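Local coordinates for protein TatD-related deoxyribonuclease (Thermotoga maritima, PDB 1J6O) that probably acts as a metal-dependent DNA nuclease of the TatD family, hydrolysing ester bonds from an active site in a TIM-barrel fold, at residues Lys91-Glu96 with Gly130-Pro135; Ile209-Asp214 with Glu238-Val243; Leu20-Phe25 with Val47-Glu52. One frame throughout, in Å; residues are numbered along the deposited sequence.

Interaction 1. Residues Lys91-Glu96 with Gly130-Pro135; sequences KFAKDE and GKLNLP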
# COMPACT_ATOMS: atom_id res chain seq x y z
N LYS A 91 -16.71 6.80 -9.60
CA LYS A 91 -17.76 5.84 -9.93
C LYS A 91 -17.37 4.45 -9.38
O LYS A 91 -18.22 3.69 -8.92
CB LYS A 91 -17.93 5.73 -11.45
CG LYS A 91 -18.88 4.58 -11.85
CD LYS A 91 -18.96 4.35 -13.35
CE LYS A 91 -19.87 3.14 -13.67
NZ LYS A 91 -20.04 2.89 -15.15
N PHE A 92 -16.09 4.12 -9.46
CA PHE A 92 -15.64 2.83 -8.96
C PHE A 92 -15.86 2.79 -7.46
O PHE A 92 -16.34 1.80 -6.89
CB PHE A 92 -14.13 2.63 -9.18
CG PHE A 92 -13.71 2.36 -10.61
CD1 PHE A 92 -14.58 1.79 -11.53
CD2 PHE A 92 -12.39 2.62 -11.00
CE1 PHE A 92 -14.14 1.48 -12.84
CE2 PHE A 92 -11.95 2.31 -12.29
CZ PHE A 92 -12.83 1.74 -13.22
N ALA A 93 -15.47 3.88 -6.81
CA ALA A 93 -15.58 4.00 -5.37
C ALA A 93 -16.99 3.90 -4.83
O ALA A 93 -17.17 3.87 -3.62
CB ALA A 93 -14.88 5.29 -4.89
N LYS A 94 -17.99 3.84 -5.70
CA LYS A 94 -19.35 3.72 -5.20
C LYS A 94 -19.45 2.31 -4.63
O LYS A 94 -20.21 2.08 -3.69
CB LYS A 94 -20.39 3.89 -6.31
CG LYS A 94 -20.44 5.28 -6.93
CD LYS A 94 -20.72 6.37 -5.90
CE LYS A 94 -22.16 6.33 -5.38
NZ LYS A 94 -22.52 7.60 -4.68
N ASP A 95 -18.65 1.38 -5.17
CA ASP A 95 -18.66 -0.02 -4.70
C ASP A 95 -18.09 -0.09 -3.28
O ASP A 95 -17.02 0.48 -2.99
CB ASP A 95 -17.81 -0.90 -5.64
CG ASP A 95 -18.14 -2.37 -5.51
OD1 ASP A 95 -17.79 -2.97 -4.46
OD2 ASP A 95 -18.76 -2.93 -6.44
N GLU A 96 -18.78 -0.79 -2.38
CA GLU A 96 -18.31 -0.91 -0.99
C GLU A 96 -16.96 -1.61 -0.84
O GLU A 96 -16.30 -1.47 0.19
CB GLU A 96 -19.35 -1.64 -0.13
CG GLU A 96 -19.74 -3.00 -0.66
N GLY A 130 -10.16 13.08 -0.18
CA GLY A 130 -10.68 13.97 0.85
C GLY A 130 -12.20 14.03 0.72
O GLY A 130 -12.95 13.92 1.71
N LYS A 131 -12.67 14.19 -0.51
CA LYS A 131 -14.09 14.27 -0.76
C LYS A 131 -14.86 13.01 -0.31
O LYS A 131 -15.93 13.09 0.32
CB LYS A 131 -14.31 14.50 -2.26
CG LYS A 131 -15.77 14.49 -2.69
CD LYS A 131 -15.87 14.73 -4.20
CE LYS A 131 -17.28 14.52 -4.74
NZ LYS A 131 -17.29 14.49 -6.24
N LEU A 132 -14.32 11.85 -0.65
CA LEU A 132 -14.95 10.57 -0.30
C LEU A 132 -14.60 10.07 1.08
O LEU A 132 -15.17 9.09 1.56
CB LEU A 132 -14.57 9.52 -1.35
CG LEU A 132 -14.81 9.85 -2.84
CD1 LEU A 132 -14.32 8.65 -3.73
CD2 LEU A 132 -16.29 10.13 -3.09
N ASN A 133 -13.67 10.76 1.73
CA ASN A 133 -13.21 10.40 3.05
C ASN A 133 -12.57 9.01 3.07
O ASN A 133 -12.75 8.24 4.01
CB ASN A 133 -14.35 10.47 4.04
CG ASN A 133 -13.87 10.69 5.43
OD1 ASN A 133 -12.73 11.13 5.64
ND2 ASN A 133 -14.73 10.42 6.41
N LEU A 134 -11.86 8.68 2.00
CA LEU A 134 -11.17 7.39 1.87
C LEU A 134 -9.67 7.62 2.09
O LEU A 134 -9.14 8.66 1.71
CB LEU A 134 -11.37 6.80 0.47
CG LEU A 134 -12.75 6.25 0.10
CD1 LEU A 134 -12.74 5.81 -1.37
CD2 LEU A 134 -13.12 5.07 1.04
N PRO A 135 -8.98 6.66 2.73
CA PRO A 135 -7.54 6.78 2.98
C PRO A 135 -6.80 6.67 1.66
O PRO A 135 -7.31 6.12 0.69
CB PRO A 135 -7.26 5.62 3.94
CG PRO A 135 -8.25 4.61 3.56
CD PRO A 135 -9.52 5.44 3.36

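Interaction 2. Residues Ile209-Asp214 with Glu238-Val243; sequences IVLETD and ETISQV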
# COMPACT_ATOMS: atom_id res chain seq x y z
N ILE A 209 3.32 1.24 11.56
CA ILE A 209 3.59 0.47 10.36
C ILE A 209 2.56 -0.59 10.00
O ILE A 209 1.85 -1.09 10.86
CB ILE A 209 4.93 -0.26 10.48
CG1 ILE A 209 4.89 -1.20 11.67
CG2 ILE A 209 6.10 0.73 10.70
CD1 ILE A 209 6.08 -2.13 11.78
N VAL A 210 2.45 -0.89 8.70
CA VAL A 210 1.53 -1.92 8.25
C VAL A 210 2.42 -2.76 7.33
O VAL A 210 3.47 -2.29 6.88
CB VAL A 210 0.33 -1.41 7.45
CG1 VAL A 210 -0.68 -0.80 8.41
CG2 VAL A 210 0.80 -0.44 6.35
N LEU A 211 2.02 -4.00 7.09
CA LEU A 211 2.81 -4.88 6.22
C LEU A 211 2.28 -4.85 4.80
O LEU A 211 1.12 -4.48 4.55
CB LEU A 211 2.68 -6.32 6.70
CG LEU A 211 2.88 -6.62 8.18
CD1 LEU A 211 2.33 -8.02 8.47
CD2 LEU A 211 4.36 -6.52 8.55
N GLU A 212 3.14 -5.22 3.86
CA GLU A 212 2.70 -5.25 2.48
C GLU A 212 3.68 -6.13 1.71
O GLU A 212 4.80 -6.40 2.18
CB GLU A 212 2.70 -3.85 1.88
CG GLU A 212 4.10 -3.34 1.51
CD GLU A 212 4.02 -2.00 0.81
OE1 GLU A 212 3.75 -1.02 1.52
OE2 GLU A 212 4.20 -1.93 -0.44
N THR A 213 3.23 -6.63 0.56
CA THR A 213 4.09 -7.46 -0.26
C THR A 213 4.36 -6.74 -1.58
O THR A 213 5.44 -6.88 -2.14
CB THR A 213 3.45 -8.80 -0.70
OG1 THR A 213 2.24 -8.53 -1.44
CG2 THR A 213 3.16 -9.70 0.48
N ASP A 214 3.40 -5.95 -2.04
CA ASP A 214 3.51 -5.25 -3.31
C ASP A 214 3.63 -6.39 -4.36
O ASP A 214 4.20 -6.22 -5.44
CB ASP A 214 4.76 -4.34 -3.36
CG ASP A 214 4.69 -3.33 -4.50
OD1 ASP A 214 3.58 -3.08 -5.05
OD2 ASP A 214 5.76 -2.76 -4.84
N GLU A 238 8.86 -11.79 10.49
CA GLU A 238 9.99 -12.38 11.20
C GLU A 238 11.09 -11.35 11.38
O GLU A 238 11.56 -11.13 12.49
CB GLU A 238 10.51 -13.58 10.42
CG GLU A 238 11.79 -14.17 10.95
CD GLU A 238 12.12 -15.48 10.25
OE1 GLU A 238 12.00 -15.52 9.00
OE2 GLU A 238 12.49 -16.45 10.95
N THR A 239 11.48 -10.71 10.29
CA THR A 239 12.53 -9.70 10.38
C THR A 239 12.14 -8.56 11.31
O THR A 239 12.93 -8.14 12.17
CB THR A 239 12.90 -9.15 8.98
OG1 THR A 239 13.50 -10.20 8.20
CG2 THR A 239 13.88 -7.98 9.07
N ILE A 240 10.92 -8.04 11.15
CA ILE A 240 10.48 -6.94 12.01
C ILE A 240 10.54 -7.33 13.47
O ILE A 240 11.00 -6.54 14.30
CB ILE A 240 9.06 -6.48 11.65
CG1 ILE A 240 9.08 -5.86 10.24
CG2 ILE A 240 8.53 -5.47 12.69
CD1 ILE A 240 7.68 -5.49 9.72
N SER A 241 10.08 -8.53 13.79
CA SER A 241 10.10 -8.99 15.17
C SER A 241 11.54 -9.10 15.70
O SER A 241 11.83 -8.75 16.85
CB SER A 241 9.40 -10.35 15.29
OG SER A 241 10.16 -11.40 14.70
N GLN A 242 12.45 -9.54 14.85
CA GLN A 242 13.83 -9.67 15.29
C GLN A 242 14.48 -8.31 15.50
O GLN A 242 15.18 -8.08 16.50
CB GLN A 242 14.62 -10.49 14.28
CG GLN A 242 14.02 -11.86 14.10
CD GLN A 242 14.66 -12.65 13.01
OE1 GLN A 242 15.17 -12.10 12.03
NE2 GLN A 242 14.62 -13.97 13.15
N VAL A 243 14.24 -7.39 14.58
CA VAL A 243 14.82 -6.07 14.71
C VAL A 243 14.28 -5.30 15.92
O VAL A 243 15.01 -4.50 16.53
CB VAL A 243 14.58 -5.24 13.42
CG1 VAL A 243 14.82 -3.74 13.70
CG2 VAL A 243 15.53 -5.71 12.30

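Interaction 3. Residues Leu20-Phe25 with Val47-Glu52; sequences LHFHQF and VGVNLE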
# COMPACT_ATOMS: atom_id res chain seq x y z
N LEU A 20 -2.90 -8.74 -7.16
CA LEU A 20 -3.24 -10.12 -7.51
C LEU A 20 -3.83 -10.30 -8.89
O LEU A 20 -3.84 -11.41 -9.44
CB LEU A 20 -4.17 -10.71 -6.44
CG LEU A 20 -3.48 -10.89 -5.07
CD1 LEU A 20 -4.53 -11.06 -3.94
CD2 LEU A 20 -2.57 -12.11 -5.14
N HIS A 21 -4.30 -9.19 -9.46
CA HIS A 21 -4.90 -9.22 -10.78
C HIS A 21 -3.86 -9.09 -11.90
O HIS A 21 -4.24 -9.15 -13.08
CB HIS A 21 -5.95 -8.11 -10.91
CG HIS A 21 -5.42 -6.74 -10.64
ND1 HIS A 21 -4.88 -6.38 -9.42
CD2 HIS A 21 -5.25 -5.68 -11.47
CE1 HIS A 21 -4.39 -5.15 -9.52
NE2 HIS A 21 -4.60 -4.71 -10.75
N PHE A 22 -2.58 -8.91 -11.56
CA PHE A 22 -1.55 -8.80 -12.57
C PHE A 22 -1.40 -10.15 -13.26
O PHE A 22 -1.74 -11.20 -12.67
CB PHE A 22 -0.22 -8.36 -11.97
CG PHE A 22 -0.15 -6.88 -11.66
CD1 PHE A 22 -1.28 -6.06 -11.74
CD2 PHE A 22 1.08 -6.29 -11.35
CE1 PHE A 22 -1.19 -4.67 -11.51
CE2 PHE A 22 1.17 -4.89 -11.12
CZ PHE A 22 0.03 -4.10 -11.20
N HIS A 23 -0.91 -10.13 -14.49
CA HIS A 23 -0.74 -11.37 -15.24
C HIS A 23 0.17 -12.44 -14.62
O HIS A 23 0.07 -13.62 -14.98
CB HIS A 23 -0.30 -11.04 -16.68
CG HIS A 23 1.16 -10.78 -16.84
ND1 HIS A 23 2.10 -11.79 -16.91
CD2 HIS A 23 1.85 -9.62 -16.98
CE1 HIS A 23 3.30 -11.27 -17.09
NE2 HIS A 23 3.17 -9.95 -17.13
N GLN A 24 1.07 -12.04 -13.72
CA GLN A 24 1.95 -13.02 -13.09
C GLN A 24 1.16 -14.02 -12.22
O GLN A 24 1.68 -15.04 -11.81
CB GLN A 24 3.03 -12.33 -12.24
CG GLN A 24 4.11 -11.64 -13.06
CD GLN A 24 3.71 -10.26 -13.50
OE1 GLN A 24 2.63 -9.78 -13.19
NE2 GLN A 24 4.60 -9.59 -14.23
N PHE A 25 -0.10 -13.74 -11.97
CA PHE A 25 -0.93 -14.63 -11.15
C PHE A 25 -2.00 -15.32 -12.01
O PHE A 25 -2.90 -15.94 -11.47
CB PHE A 25 -1.66 -13.82 -10.08
CG PHE A 25 -0.79 -13.41 -8.94
CD1 PHE A 25 -0.37 -14.35 -8.00
CD2 PHE A 25 -0.31 -12.11 -8.87
CE1 PHE A 25 0.56 -13.99 -6.98
CE2 PHE A 25 0.59 -11.73 -7.87
CZ PHE A 25 1.04 -12.67 -6.92
N VAL A 47 -4.55 -3.28 -5.00
CA VAL A 47 -4.37 -1.99 -5.63
C VAL A 47 -4.30 -1.85 -7.14
O VAL A 47 -3.50 -2.52 -7.78
CB VAL A 47 -3.07 -1.38 -5.04
CG1 VAL A 47 -2.98 0.08 -5.36
CG2 VAL A 47 -3.04 -1.58 -3.50
N GLY A 48 -5.05 -0.89 -7.67
CA GLY A 48 -5.05 -0.64 -9.12
C GLY A 48 -4.00 0.39 -9.49
O GLY A 48 -3.57 1.16 -8.62
N VAL A 49 -3.53 0.40 -10.75
CA VAL A 49 -2.51 1.39 -11.14
C VAL A 49 -2.93 2.37 -12.25
O VAL A 49 -2.17 3.27 -12.63
CB VAL A 49 -1.15 0.72 -11.50
CG1 VAL A 49 -0.60 -0.01 -10.25
CG2 VAL A 49 -1.30 -0.26 -12.67
N ASN A 50 -4.15 2.20 -12.77
CA ASN A 50 -4.68 3.08 -13.80
C ASN A 50 -6.16 2.75 -13.92
O ASN A 50 -6.65 1.89 -13.19
CB ASN A 50 -3.93 2.96 -15.14
CG ASN A 50 -3.96 1.56 -15.73
OD1 ASN A 50 -5.01 0.94 -15.86
ND2 ASN A 50 -2.79 1.08 -16.12
N LEU A 51 -6.88 3.42 -14.79
CA LEU A 51 -8.30 3.12 -14.90
C LEU A 51 -8.65 1.69 -15.28
O LEU A 51 -9.50 1.07 -14.63
CB LEU A 51 -8.97 4.10 -15.89
CG LEU A 51 -9.66 5.36 -15.35
CD1 LEU A 51 -9.02 5.83 -14.08
CD2 LEU A 51 -9.67 6.46 -16.44
N GLU A 52 -8.03 1.16 -16.33
CA GLU A 52 -8.34 -0.21 -16.75
C GLU A 52 -7.93 -1.23 -15.69
O GLU A 52 -8.63 -2.20 -15.42
CB GLU A 52 -7.62 -0.56 -18.05
CG GLU A 52 -8.04 0.24 -19.26
CD GLU A 52 -7.78 1.73 -19.10
OE1 GLU A 52 -6.65 2.12 -18.69
OE2 GLU A 52 -8.71 2.52 -19.40

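Interaction 1. Residues Lys91-Glu96 with Gly130-Pro135
At the Schellman-capped end of helix 115-132, L132 and L134 reach across to A93 of 91-96. The CB of A93 meets CD1 of L132 at 3.6 Å and, less closely, CD1 of L134 at 4.2 Å. Both leucines use the same branch and both hold CG anti to the carbonyl carbon (chi1 -53° and -72°), which brings the two methyls side by side: L132 CD1 and L134 CD1 are 4.0 Å apart. N133 is the C-prime residue of the motif, and its positive phi of 62° turns the chain so that the residues on either side of it face A93, while its side-chain ND2 is bonded to E158 OE1 and to E268 O. In the TIM barrel these are two consecutive outer helices, each running out just before the next strand. A93 itself occupies a type I turn closed by D95 N on F92 O at 2.9 Å. A93 also packs on V98 and L134 on I101, both from strand 98-107. A salt bridge between K131 NZ and E90 OE2 links the same two helices, and D95 pairs with K62.

Interaction 2. Residues Ile209-Asp214 with Glu238-Val243
I240 spreads its two branches from helix 233-244 toward L211 and I209 of the last barrel strand, 209-211. The tight part is the meeting of methyl ends: I240 CD1 lies 3.7 Å from L211 CD2, the two side chains crossing obliquely. I240 sets CG1 anti to its carbonyl carbon (chi1 -66°), with CG2 therefore anti to the backbone N, and the longer branch carries CD1 to the leucine. The shorter branch makes the looser touch, I240 CG2 to I209 CD1 at 4.2 Å. All three residues are buried, and no hydrogen bond crosses between the segments; V210, between the two partners, directs its side chain away from the helix.

The more open side of the helix is polar, with Q242 exposed and E238 and T239 partly so. The buried S241 turns its OG back to E238 O at 2.6 Å, approaching at a C=O...O angle of 123° and tilted 25° from the carbonyl plane. The same oxygen accepts Q242 N at 3.0 Å, so two donors grip it one turn along the helix.

Past the strand the chain reaches the probable metal site: E212 bonds H164 and D214 bonds H19, D214 being a predicted ligand. L211 also packs on L233, V236 and V237, while I240 touches V251 and L211 touches T255, both of helix 248-264. The strand itself lies between 13-18 and 181-185, bonded through T16 on one flank and L183 and I185 on the other, which closes the barrel.

Interaction 3. Residues Leu20-Phe25 with Val47-Glu52
H21 turns a ring edge to V47 O at the end of strand 41-47, and F22 turns one to V49 just after it. The imidazole of H21 directs CE1 at V47 O, 3.3 Å away and in the plane of the ring, while NE2 passes G48 CA at 4.4 Å. F22 brings CZ, at the rim of its ring, to V49 CG1 at 4.2 Å. The two rings also meet: CD1 of F22 lies 3.7 Å above one face of the H21 ring, offset toward the rim. H21 holds CG between its backbone N and carbonyl carbon (chi1 58°), which swings the imidazole toward 47-52. Its NE2 is bonded to D53 OD2, in helix 51-61, and that oxygen also takes V49 N; N50, the N-cap of this helix, bonds D53 N through OD1. The contact lies where the first two strands of a TIM barrel end and their loops begin, the side where predicted metal ligands gather. F22 stacks on H19, and V47 O is hydrogen-bonded to H19 ND1. That carbonyl thus helps fix the rotation of a predicted metal ligand while facing a polarised C-H of H21, and the two bonds on D53 OD2 are consistent with a charged carboxylate.

In the fold
The three contacts lie in different parts of one TIM barrel. Interaction 1 is a surface contact joining neighbouring outer helices where strands 98-107 and 136-141 begin; interaction 2 is buried, between the last strand and a helix covering it; interaction 3 is buried too, between the loop after the first strand and the end of the second. Interactions 1 and 2 are apolar across their segments, whereas interaction 3 mixes an aromatic-aliphatic touch with a histidine edge on a carbonyl, near the predicted ligands H17 and H19. Segment 209-214 supplies the predicted ligand D214, and 20-25 follows H19. Interactions 1 and 3 meet directly, F92 CE2 lying 3.6 Å from L51 O; interaction 2 touches neither.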